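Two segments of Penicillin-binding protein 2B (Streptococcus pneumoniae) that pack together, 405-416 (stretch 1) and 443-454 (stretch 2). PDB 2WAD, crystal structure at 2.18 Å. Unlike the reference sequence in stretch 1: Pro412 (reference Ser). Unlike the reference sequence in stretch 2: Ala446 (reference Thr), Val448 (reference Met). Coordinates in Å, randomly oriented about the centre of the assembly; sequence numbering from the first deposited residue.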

# COMPACT_ATOMS: atom_id res chain seq x y z
N ASN A 405 -8.40 37.16 11.10
CA ASN A 405 -6.98 37.20 11.40
C ASN A 405 -6.77 37.86 12.75
O ASN A 405 -6.07 38.88 12.85
CB ASN A 405 -6.21 37.95 10.30
CG ASN A 405 -4.69 37.88 10.48
OD1 ASN A 405 -4.16 36.97 11.14
ND2 ASN A 405 -3.99 38.83 9.88
N GLN A 406 -7.38 37.24 13.76
CA GLN A 406 -7.48 37.78 15.12
C GLN A 406 -6.16 37.87 15.90
O GLN A 406 -5.32 36.97 15.83
CB GLN A 406 -8.52 36.99 15.93
CG GLN A 406 -8.79 37.51 17.34
CD GLN A 406 -9.95 36.78 18.02
OE1 GLN A 406 -10.85 36.27 17.35
NE2 GLN A 406 -9.92 36.72 19.35
N THR A 407 -6.01 38.97 16.66
CA THR A 407 -4.83 39.21 17.48
C THR A 407 -4.99 38.62 18.88
O THR A 407 -6.01 38.78 19.52
CB THR A 407 -4.50 40.71 17.62
OG1 THR A 407 -4.09 41.23 16.35
CG2 THR A 407 -3.37 40.93 18.65
N LEU A 408 -3.96 37.93 19.34
CA LEU A 408 -3.94 37.42 20.69
C LEU A 408 -2.59 37.87 21.26
O LEU A 408 -1.73 38.37 20.53
CB LEU A 408 -4.05 35.88 20.71
CG LEU A 408 -5.31 35.15 20.24
CD1 LEU A 408 -5.19 33.62 20.36
CD2 LEU A 408 -6.53 35.60 20.98
N THR A 409 -2.41 37.70 22.56
CA THR A 409 -1.13 38.00 23.18
C THR A 409 -0.31 36.71 23.20
O THR A 409 -0.72 35.68 23.76
CB THR A 409 -1.31 38.52 24.62
OG1 THR A 409 -2.16 39.67 24.59
CG2 THR A 409 0.03 38.90 25.26
N ASP A 410 0.87 36.78 22.59
CA ASP A 410 1.87 35.75 22.79
C ASP A 410 2.49 35.99 24.17
O ASP A 410 3.09 37.04 24.41
CB ASP A 410 2.93 35.85 21.69
CG ASP A 410 3.81 34.62 21.63
OD1 ASP A 410 4.47 34.28 22.63
OD2 ASP A 410 3.81 33.97 20.56
N GLN A 411 2.32 35.01 25.05
CA GLN A 411 2.82 35.03 26.43
C GLN A 411 2.98 33.57 26.85
O GLN A 411 2.38 32.68 26.24
CB GLN A 411 1.78 35.71 27.35
CG GLN A 411 0.39 35.10 27.17
CD GLN A 411 -0.72 35.89 27.84
OE1 GLN A 411 -0.53 36.39 28.95
NE2 GLN A 411 -1.87 36.01 27.18
N PRO A 412 3.79 33.32 27.89
CA PRO A 412 3.84 31.95 28.39
C PRO A 412 2.44 31.58 28.88
O PRO A 412 1.72 32.45 29.33
CB PRO A 412 4.81 32.01 29.58
CG PRO A 412 5.48 33.37 29.52
CD PRO A 412 4.61 34.26 28.67
N ILE A 413 2.06 30.31 28.78
CA ILE A 413 0.72 29.91 29.14
C ILE A 413 0.87 29.13 30.42
O ILE A 413 1.60 28.14 30.46
CB ILE A 413 0.08 28.97 28.10
CG1 ILE A 413 0.00 29.62 26.71
CG2 ILE A 413 -1.22 28.38 28.62
CD1 ILE A 413 -0.54 31.03 26.68
N VAL A 414 0.22 29.59 31.48
CA VAL A 414 0.40 29.01 32.80
C VAL A 414 -0.92 28.54 33.39
O VAL A 414 -1.77 29.36 33.76
CB VAL A 414 1.08 30.02 33.78
CG1 VAL A 414 1.39 29.31 35.10
CG2 VAL A 414 2.37 30.55 33.18
N PHE A 415 -1.11 27.23 33.45
CA PHE A 415 -2.32 26.63 34.01
C PHE A 415 -1.89 25.96 35.32
O PHE A 415 -0.79 25.41 35.37
CB PHE A 415 -2.83 25.48 33.11
CG PHE A 415 -3.19 25.87 31.70
CD1 PHE A 415 -4.20 26.79 31.44
CD2 PHE A 415 -2.55 25.27 30.63
CE1 PHE A 415 -4.55 27.14 30.13
CE2 PHE A 415 -2.89 25.59 29.32
CZ PHE A 415 -3.90 26.52 29.05
N GLN A 416 -2.76 25.97 36.33
CA GLN A 416 -2.57 25.15 37.53
C GLN A 416 -2.34 23.69 37.15
O GLN A 416 -3.08 23.13 36.35
CB GLN A 416 -3.81 25.19 38.46
CG GLN A 416 -4.14 26.59 38.97
CD GLN A 416 -3.03 27.17 39.82
OE1 GLN A 416 -2.33 26.42 40.51
NE2 GLN A 416 -2.85 28.50 39.79
N SER A 443 5.62 30.36 14.44
CA SER A 443 5.35 29.08 15.09
C SER A 443 5.03 29.28 16.56
O SER A 443 5.59 28.61 17.42
CB SER A 443 6.48 28.07 14.89
OG SER A 443 6.01 26.72 15.01
N SER A 444 4.12 30.21 16.84
CA SER A 444 3.75 30.52 18.21
C SER A 444 2.94 29.38 18.84
O SER A 444 1.87 29.02 18.34
CB SER A 444 2.89 31.79 18.22
OG SER A 444 2.23 31.91 19.46
N ASN A 445 3.44 28.84 19.94
CA ASN A 445 2.59 27.95 20.75
C ASN A 445 1.49 28.70 21.52
O ASN A 445 0.43 28.14 21.76
CB ASN A 445 3.42 27.12 21.74
CG ASN A 445 4.16 25.96 21.09
OD1 ASN A 445 3.81 25.47 20.00
ND2 ASN A 445 5.18 25.47 21.79
N ALA A 446 1.73 29.96 21.92
CA ALA A 446 0.74 30.71 22.70
C ALA A 446 -0.57 30.85 21.94
O ALA A 446 -1.65 30.80 22.54
CB ALA A 446 1.25 32.09 23.09
N TYR A 447 -0.46 31.07 20.64
CA TYR A 447 -1.67 31.32 19.83
C TYR A 447 -2.58 30.07 19.78
O TYR A 447 -3.82 30.19 19.91
CB TYR A 447 -1.30 31.77 18.42
CG TYR A 447 -2.43 32.42 17.64
CD1 TYR A 447 -2.65 33.79 17.72
CD2 TYR A 447 -3.31 31.67 16.86
CE1 TYR A 447 -3.69 34.40 17.03
CE2 TYR A 447 -4.36 32.26 16.18
CZ TYR A 447 -4.54 33.62 16.27
OH TYR A 447 -5.57 34.25 15.62
N VAL A 448 -1.98 28.89 19.60
CA VAL A 448 -2.73 27.66 19.39
C VAL A 448 -3.20 27.04 20.70
O VAL A 448 -4.21 26.34 20.71
CB VAL A 448 -1.97 26.59 18.57
CG1 VAL A 448 -1.89 26.99 17.09
CG2 VAL A 448 -0.60 26.28 19.16
N VAL A 449 -2.46 27.26 21.78
CA VAL A 449 -2.87 26.81 23.10
C VAL A 449 -4.06 27.64 23.62
O VAL A 449 -5.02 27.10 24.17
CB VAL A 449 -1.69 26.84 24.09
CG1 VAL A 449 -2.19 26.62 25.50
CG2 VAL A 449 -0.69 25.73 23.76
N GLN A 450 -4.02 28.95 23.43
CA GLN A 450 -5.18 29.80 23.71
C GLN A 450 -6.38 29.46 22.83
O GLN A 450 -7.48 29.36 23.32
CB GLN A 450 -4.81 31.29 23.57
CG GLN A 450 -3.99 31.82 24.74
CD GLN A 450 -3.54 33.26 24.56
OE1 GLN A 450 -4.06 34.16 25.22
NE2 GLN A 450 -2.54 33.49 23.70
N THR A 451 -6.16 29.22 21.54
CA THR A 451 -7.22 28.70 20.68
C THR A 451 -7.85 27.41 21.19
O THR A 451 -9.08 27.35 21.26
CB THR A 451 -6.76 28.48 19.23
OG1 THR A 451 -6.32 29.72 18.67
CG2 THR A 451 -7.90 27.94 18.38
N ALA A 452 -7.04 26.40 21.51
CA ALA A 452 -7.58 25.15 22.07
C ALA A 452 -8.37 25.35 23.37
O ALA A 452 -9.46 24.80 23.54
CB ALA A 452 -6.48 24.10 22.31
N LEU A 453 -7.82 26.07 24.34
CA LEU A 453 -8.59 26.36 25.55
C LEU A 453 -9.97 26.92 25.18
O LEU A 453 -10.97 26.60 25.81
CB LEU A 453 -7.83 27.33 26.46
CG LEU A 453 -8.47 27.65 27.80
CD1 LEU A 453 -8.41 26.45 28.73
CD2 LEU A 453 -7.82 28.86 28.45
N GLY A 454 -10.03 27.72 24.11
CA GLY A 454 -11.27 28.33 23.67
C GLY A 454 -12.27 27.35 23.05
O GLY A 454 -13.47 27.57 23.09
O HOH W 1 -4.41 36.67 24.35

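The side chain of Gln450 serves strand and helix at once: its NE2 donates to Thr409 O (2.8 Å) on strand 408-410 and to Ala446 O (3.1 Å) one turn back in its own helix, while its OE1 accepts from a water (2.7 Å) that in turn accepts from Thr409 N (2.9 Å). Both backbone polar groups of Thr409 are thus met through one amide, a task for which glutamine, with a donor and an acceptor at its tip, is well equipped. The strand and helix 445-454 run at 131° to each other, their axes 7.6 Å apart at closest approach. They come nearest where Asp410 CA lies 5.2 Å from Ala446 CA. The small Ala446 side chain fits here, its CB 3.7 Å from Asp410 CA and 3.4 Å from Gln411 O. At the helix N-terminus, Ser444 OG plays two roles: it accepts from Tyr447 N (3.1 Å) as the N-cap and donates to OD2 of the buried Asp410 (2.8 Å), so the hydroxyl that caps the helix also ties it to the strand. Tyr447, chi1 t, reaches past the strand's start to donate from OH to Gln406 O (2.7 Å), which lies at the ring edge. Leu408 covers one ring face, its CD1 3.9 Å from the Tyr447 centroid and 19° off the normal, a CH-pi contact; the same CD1 reaches Gln450 CB at 4.0 Å. From Ile413 onward the contact is apolar. Ile413 points toward the helix, placing CG2 3.7 Å from Val449 CG1 and CD1 4.1 Å from Ala446 CB. Phe415 then offers its ring edge, with CZ 3.9 Å from Val449 CG1 and CE1 4.1 Å from Leu453 CD2. Ile413, Phe415, Val449 and Leu453 are all buried, their side chains without polar atoms to satisfy. Altogether 613 Å² is buried, counting both sides.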